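Local coordinates for protein peptidoglycan hydrolase FlgJ (Sphingomonas sp. A1, PDB 2ZYC) that probably cleaves peptidoglycan as a flagellum-specific muramidase so that the rod can be assembled in the periplasm, here as its glycosidase family 73 hydrolase domain, at residues A[23-28]-A[147-152]; A[27-32]-A[138-143]. The protein carries 2 engineered substitutions. All blocks are in the same frame, centred on the assembly; numbering follows the deposited sequence.

Both contacts start from helix 24-35 and lie on the same side of the chain's centre, with their own centres about 8 Å apart. Contact 1 uses the first turn of that helix and meets 147-152, while contact 2 takes the next turn, sharing Leu27 and Val28, and meets 138-143. The two partner segments belong to helices 136-145 and 147-156, which follow each other directly, more than a hundred residues further along the chain. Leu149 of contact 1 ties the pair together: its CB packs on Val143 O and its CD2 on Ala29 CB. The C-terminal helices of the lysozyme-like domain are thus folded back onto a helix near its N-terminus.

Contact 1: A[23-28]-A[147-152]; sequences PAHFLV and NALRQR. With PO4 (phosphate ion), chain B.
Leu149 pushes its forked end between His25 and Val28, one methyl for each. Leu149 CD1 lies 3.9 Å from Val28 CG1. On the other branch, Leu149 CD2 sits 3.8 Å from the backbone oxygen His25 O. The imidazole meets that methyl at its edge, close to the ring plane, with Leu149 CD2 4.0 Å from His25 CD2. With CG of Leu149 swung opposite the backbone N (chi1 -177°), the branch reaches across to helix 24-35. His25 takes the less common position with CG between its N and carbonyl carbon (chi1 78°), and Phe26 CD1 lies over one face of its ring. No hydrogen bond joins the segments.

One turn on, Arg152 serves a different partner. Its extended chain presents the guanidinium edge to a phosphate ion, probably from the crystallisation liquor: Arg152 NE bonds to phosphate O1 at 3.0 Å, nearly straight at 166°, and NH2 reaches O3 in a weak, bent bond. Ala2 N and Gln3 N also hold the ion, and Trp37 makes a cation-pi contact with Arg152. A leucine in its place would probably leave the phosphate without its cationic mate and Trp37 without the cation. Leu149 set between His25 and Val28 is helix-to-helix packing in the helical core of a lysozyme-clan domain.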
loop_
_atom_site.group_PDB
_atom_site.type_symbol
_atom_site.label_atom_id
_atom_site.label_comp_id
_atom_site.label_asym_id
_atom_site.label_seq_id
_atom_site.Cartn_x
_atom_site.Cartn_y
_atom_site.Cartn_z
ATOM N N PRO A 23 7.529 -9.034 -4.432
ATOM C CA PRO A 23 7.946 -9.200 -3.023
ATOM C C PRO A 23 7.040 -8.456 -2.031
ATOM O O PRO A 23 6.587 -7.346 -2.318
ATOM C CB PRO A 23 9.367 -8.625 -3.000
ATOM C CG PRO A 23 9.805 -8.643 -4.438
ATOM C CD PRO A 23 8.574 -8.368 -5.229
ATOM N N ALA A 24 6.783 -9.081 -0.881
ATOM C CA ALA A 24 5.906 -8.521 0.148
ATOM C C ALA A 24 6.299 -7.111 0.594
ATOM O O ALA A 24 5.434 -6.256 0.790
ATOM C CB ALA A 24 5.819 -9.460 1.349
ATOM N N HIS A 25 7.600 -6.857 0.733
ATOM C CA HIS A 25 8.037 -5.550 1.224
ATOM C C HIS A 25 7.747 -4.410 0.246
ATOM O O HIS A 25 7.713 -3.246 0.658
ATOM C CB HIS A 25 9.507 -5.571 1.670
ATOM C CG HIS A 25 10.503 -5.519 0.554
ATOM N ND1 HIS A 25 10.703 -6.566 -0.321
ATOM C CD2 HIS A 25 11.404 -4.567 0.214
ATOM C CE1 HIS A 25 11.665 -6.248 -1.168
ATOM N NE2 HIS A 25 12.105 -5.040 -0.867
ATOM N N PHE A 26 7.535 -4.736 -1.033
ATOM C CA PHE A 26 7.105 -3.705 -2.004
ATOM C C PHE A 26 5.762 -3.111 -1.568
ATOM O O PHE A 26 5.549 -1.895 -1.661
ATOM C CB PHE A 26 6.954 -4.271 -3.425
ATOM C CG PHE A 26 8.259 -4.505 -4.153
ATOM C CD1 PHE A 26 9.477 -4.540 -3.480
ATOM C CD2 PHE A 26 8.253 -4.722 -5.531
ATOM C CE1 PHE A 26 10.672 -4.761 -4.168
ATOM C CE2 PHE A 26 9.442 -4.962 -6.221
ATOM C CZ PHE A 26 10.651 -4.982 -5.530
ATOM N N LEU A 27 4.867 -3.974 -1.095
ATOM C CA LEU A 27 3.530 -3.554 -0.673
ATOM C C LEU A 27 3.539 -2.861 0.689
ATOM O O LEU A 27 2.771 -1.922 0.918
ATOM C CB LEU A 27 2.561 -4.743 -0.681
ATOM C CG LEU A 27 2.338 -5.407 -2.048
ATOM C CD1 LEU A 27 1.345 -6.539 -1.915
ATOM C CD2 LEU A 27 1.860 -4.405 -3.100
ATOM N N VAL A 28 4.406 -3.329 1.588
ATOM C CA VAL A 28 4.621 -2.664 2.881
ATOM C C VAL A 28 5.144 -1.246 2.650
ATOM O O VAL A 28 4.660 -0.289 3.264
ATOM C CB VAL A 28 5.613 -3.442 3.782
ATOM C CG1 VAL A 28 5.914 -2.645 5.071
ATOM C CG2 VAL A 28 5.061 -4.842 4.116
ATOM N N ASN A 147 17.095 2.038 4.064
ATOM C CA ASN A 147 17.546 1.421 5.310
ATOM C C ASN A 147 16.452 1.405 6.373
ATOM O O ASN A 147 16.406 0.500 7.202
ATOM C CB ASN A 147 18.784 2.145 5.855
ATOM C CG ASN A 147 20.005 1.988 4.959
ATOM O OD1 ASN A 147 20.316 0.893 4.486
ATOM N ND2 ASN A 147 20.708 3.088 4.733
ATOM N N ALA A 148 15.587 2.421 6.350
ATOM C CA ALA A 148 14.492 2.528 7.320
ATOM C C ALA A 148 13.598 1.295 7.246
ATOM O O ALA A 148 13.356 0.641 8.261
ATOM C CB ALA A 148 13.672 3.787 7.088
ATOM N N LEU A 149 13.124 0.981 6.039
ATOM C CA LEU A 149 12.323 -0.223 5.828
ATOM C C LEU A 149 13.114 -1.498 6.123
ATOM O O LEU A 149 12.613 -2.386 6.813
ATOM C CB LEU A 149 11.756 -0.278 4.401
ATOM C CG LEU A 149 10.842 -1.475 4.101
ATOM C CD1 LEU A 149 9.623 -1.510 5.020
ATOM C CD2 LEU A 149 10.415 -1.499 2.637
ATOM N N ARG A 150 14.339 -1.592 5.607
ATOM C CA ARG A 150 15.167 -2.779 5.846
ATOM C C ARG A 150 15.284 -3.132 7.339
ATOM O O ARG A 150 15.064 -4.281 7.726
ATOM C CB ARG A 150 16.551 -2.602 5.223
ATOM C CG ARG A 150 17.437 -3.839 5.295
ATOM C CD ARG A 150 18.545 -3.807 4.229
ATOM N NE ARG A 150 18.980 -2.448 3.883
ATOM C CZ ARG A 150 18.657 -1.810 2.754
ATOM N NH1 ARG A 150 17.893 -2.398 1.835
ATOM N NH2 ARG A 150 19.095 -0.574 2.542
ATOM N N GLN A 151 15.605 -2.140 8.168
ATOM C CA GLN A 151 15.768 -2.332 9.614
ATOM C C GLN A 151 14.472 -2.808 10.272
ATOM O O GLN A 151 14.477 -3.687 11.141
ATOM C CB GLN A 151 16.245 -1.034 10.268
ATOM C CG GLN A 151 17.669 -0.627 9.879
ATOM C CD GLN A 151 18.023 0.797 10.290
ATOM O OE1 GLN A 151 17.227 1.501 10.917
ATOM N NE2 GLN A 151 19.226 1.229 9.928
ATOM N N ARG A 152 13.358 -2.212 9.857
ATOM C CA ARG A 152 12.055 -2.580 10.408
ATOM C C ARG A 152 11.618 -3.986 9.988
ATOM O O ARG A 152 11.015 -4.709 10.776
ATOM C CB ARG A 152 10.996 -1.536 10.049
ATOM C CG ARG A 152 11.214 -0.233 10.806
ATOM C CD ARG A 152 10.314 0.876 10.313
ATOM N NE ARG A 152 10.610 2.110 11.040
ATOM C CZ ARG A 152 10.599 3.326 10.503
ATOM N NH1 ARG A 152 10.309 3.496 9.219
ATOM N NH2 ARG A 152 10.890 4.374 11.258
HETATM P P PO4 B . 10.036 2.869 14.861
HETATM O O1 PO4 B . 10.799 1.900 13.986
HETATM O O2 PO4 B . 10.972 3.385 15.931
HETATM O O3 PO4 B . 9.576 4.036 14.020
HETATM O O4 PO4 B . 8.836 2.204 15.498
#

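Contact 2: A[27-32]-A[138-143]; sequences LVAQAA and DKLARV
Leu140 lays its CD1 methyl against the backbone of helix 24-35, 3.5 Å from Gln30 CA and 3.7 Å from Gln30 N. Its other branch runs obliquely past the glutamine's aliphatic part, with Leu140 CD2 4.1 Å from Gln30 CG. The leucine stem trails opposite its own backbone N (chi1 -179°), and this carries both methyls over to the neighbouring helix although the CB itself does not aim there.

A turn later Val143 is directed toward helix 24-35. Val143 CG1 rests 3.8 Å from Ala29 CB and about as close to Ala29 O. The small alanine brings the backbones near: Ala29 CA and Val143 CA are 5.8 Å apart. The axes of the segments 27-32 and 138-143 pass 9.1 Å apart, at 121° between their N-to-C directions, a steep crossing that confines the touching residues to a short patch.

Of its side chain, Gln30 brings CB and CG to Leu140; extended beyond CG, it carries its amide on to weak hydrogen bonds with the hydroxyls of Tyr99 and Tyr136. Without a hydrogen bond or salt bridge between the segments, the join depends on close fit among methyl groups and backbone, while the buried amide finds polar partners beyond it.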
loop_
_atom_site.group_PDB
_atom_site.type_symbol
_atom_site.label_atom_id
_atom_site.label_comp_id
_atom_site.label_asym_id
_atom_site.label_seq_id
_atom_site.Cartn_x
_atom_site.Cartn_y
_atom_site.Cartn_z
ATOM N N LEU A 27 4.867 -3.974 -1.095
ATOM C CA LEU A 27 3.530 -3.554 -0.673
ATOM C C LEU A 27 3.539 -2.861 0.689
ATOM O O LEU A 27 2.771 -1.922 0.918
ATOM C CB LEU A 27 2.561 -4.743 -0.681
ATOM C CG LEU A 27 2.338 -5.407 -2.048
ATOM C CD1 LEU A 27 1.345 -6.539 -1.915
ATOM C CD2 LEU A 27 1.860 -4.405 -3.100
ATOM N N VAL A 28 4.406 -3.329 1.588
ATOM C CA VAL A 28 4.621 -2.664 2.881
ATOM C C VAL A 28 5.144 -1.246 2.650
ATOM O O VAL A 28 4.660 -0.289 3.264
ATOM C CB VAL A 28 5.613 -3.442 3.782
ATOM C CG1 VAL A 28 5.914 -2.645 5.071
ATOM C CG2 VAL A 28 5.061 -4.842 4.116
ATOM N N ALA A 29 6.124 -1.124 1.753
ATOM C CA ALA A 29 6.701 0.170 1.407
ATOM C C ALA A 29 5.640 1.102 0.859
ATOM O O ALA A 29 5.546 2.263 1.273
ATOM C CB ALA A 29 7.834 0.007 0.407
ATOM N N GLN A 30 4.821 0.585 -0.053
ATOM C CA GLN A 30 3.803 1.414 -0.685
ATOM C C GLN A 30 2.793 1.952 0.332
ATOM O O GLN A 30 2.454 3.149 0.311
ATOM C CB GLN A 30 3.098 0.666 -1.806
ATOM C CG GLN A 30 2.251 1.609 -2.671
ATOM C CD GLN A 30 1.431 0.887 -3.705
ATOM O OE1 GLN A 30 1.434 -0.344 -3.771
ATOM N NE2 GLN A 30 0.714 1.652 -4.530
ATOM N N ALA A 31 2.338 1.073 1.218
ATOM C CA ALA A 31 1.401 1.448 2.281
ATOM C C ALA A 31 2.028 2.484 3.225
ATOM O O ALA A 31 1.361 3.435 3.638
ATOM C CB ALA A 31 0.959 0.222 3.043
ATOM N N ALA A 32 3.303 2.287 3.551
ATOM C CA ALA A 32 4.073 3.227 4.372
ATOM C C ALA A 32 4.162 4.616 3.731
ATOM O O ALA A 32 3.974 5.631 4.403
ATOM C CB ALA A 32 5.470 2.687 4.630
ATOM N N ASP A 138 10.297 7.253 -8.199
ATOM C CA ASP A 138 11.509 7.577 -7.456
ATOM C C ASP A 138 11.260 7.552 -5.949
ATOM O O ASP A 138 12.055 6.991 -5.194
ATOM C CB ASP A 138 12.046 8.952 -7.861
ATOM C CG ASP A 138 12.756 8.939 -9.207
ATOM O OD1 ASP A 138 13.027 7.847 -9.757
ATOM O OD2 ASP A 138 13.045 10.046 -9.713
ATOM N N LYS A 139 10.158 8.166 -5.528
ATOM C CA LYS A 139 9.815 8.244 -4.103
ATOM C C LYS A 139 9.503 6.868 -3.512
ATOM O O LYS A 139 9.979 6.538 -2.419
ATOM C CB LYS A 139 8.655 9.208 -3.884
ATOM C CG LYS A 139 9.033 10.660 -4.132
ATOM C CD LYS A 139 7.803 11.535 -4.100
ATOM C CE LYS A 139 8.135 12.959 -4.511
ATOM N NZ LYS A 139 6.886 13.710 -4.801
ATOM N N LEU A 140 8.738 6.055 -4.240
ATOM C CA LEU A 140 8.417 4.709 -3.760
ATOM C C LEU A 140 9.624 3.782 -3.765
ATOM O O LEU A 140 9.841 3.023 -2.814
ATOM C CB LEU A 140 7.245 4.096 -4.549
ATOM C CG LEU A 140 6.784 2.690 -4.139
ATOM C CD1 LEU A 140 6.491 2.591 -2.636
ATOM C CD2 LEU A 140 5.564 2.282 -4.951
ATOM N N ALA A 141 10.415 3.845 -4.831
ATOM C CA ALA A 141 11.657 3.065 -4.909
ATOM C C ALA A 141 12.591 3.405 -3.736
ATOM O O ALA A 141 13.218 2.512 -3.163
ATOM C CB ALA A 141 12.355 3.283 -6.249
ATOM N N ARG A 142 12.660 4.687 -3.372
ATOM C CA ARG A 142 13.486 5.109 -2.241
ATOM C C ARG A 142 13.067 4.423 -0.927
ATOM O O ARG A 142 13.918 4.028 -0.133
ATOM C CB ARG A 142 13.497 6.640 -2.081
ATOM C CG ARG A 142 14.633 7.133 -1.178
ATOM C CD ARG A 142 14.617 8.651 -0.977
ATOM N NE ARG A 142 15.811 9.086 -0.245
ATOM C CZ ARG A 142 15.939 10.257 0.375
ATOM N NH1 ARG A 142 17.070 10.549 1.015
ATOM N NH2 ARG A 142 14.942 11.136 0.361
ATOM N N VAL A 143 11.761 4.275 -0.707
ATOM C CA VAL A 143 11.272 3.591 0.492
ATOM C C VAL A 143 11.581 2.088 0.405
ATOM O O VAL A 143 12.059 1.483 1.375
ATOM C CB VAL A 143 9.751 3.833 0.750
ATOM C CG1 VAL A 143 9.279 3.087 2.000
ATOM C CG2 VAL A 143 9.452 5.321 0.903
#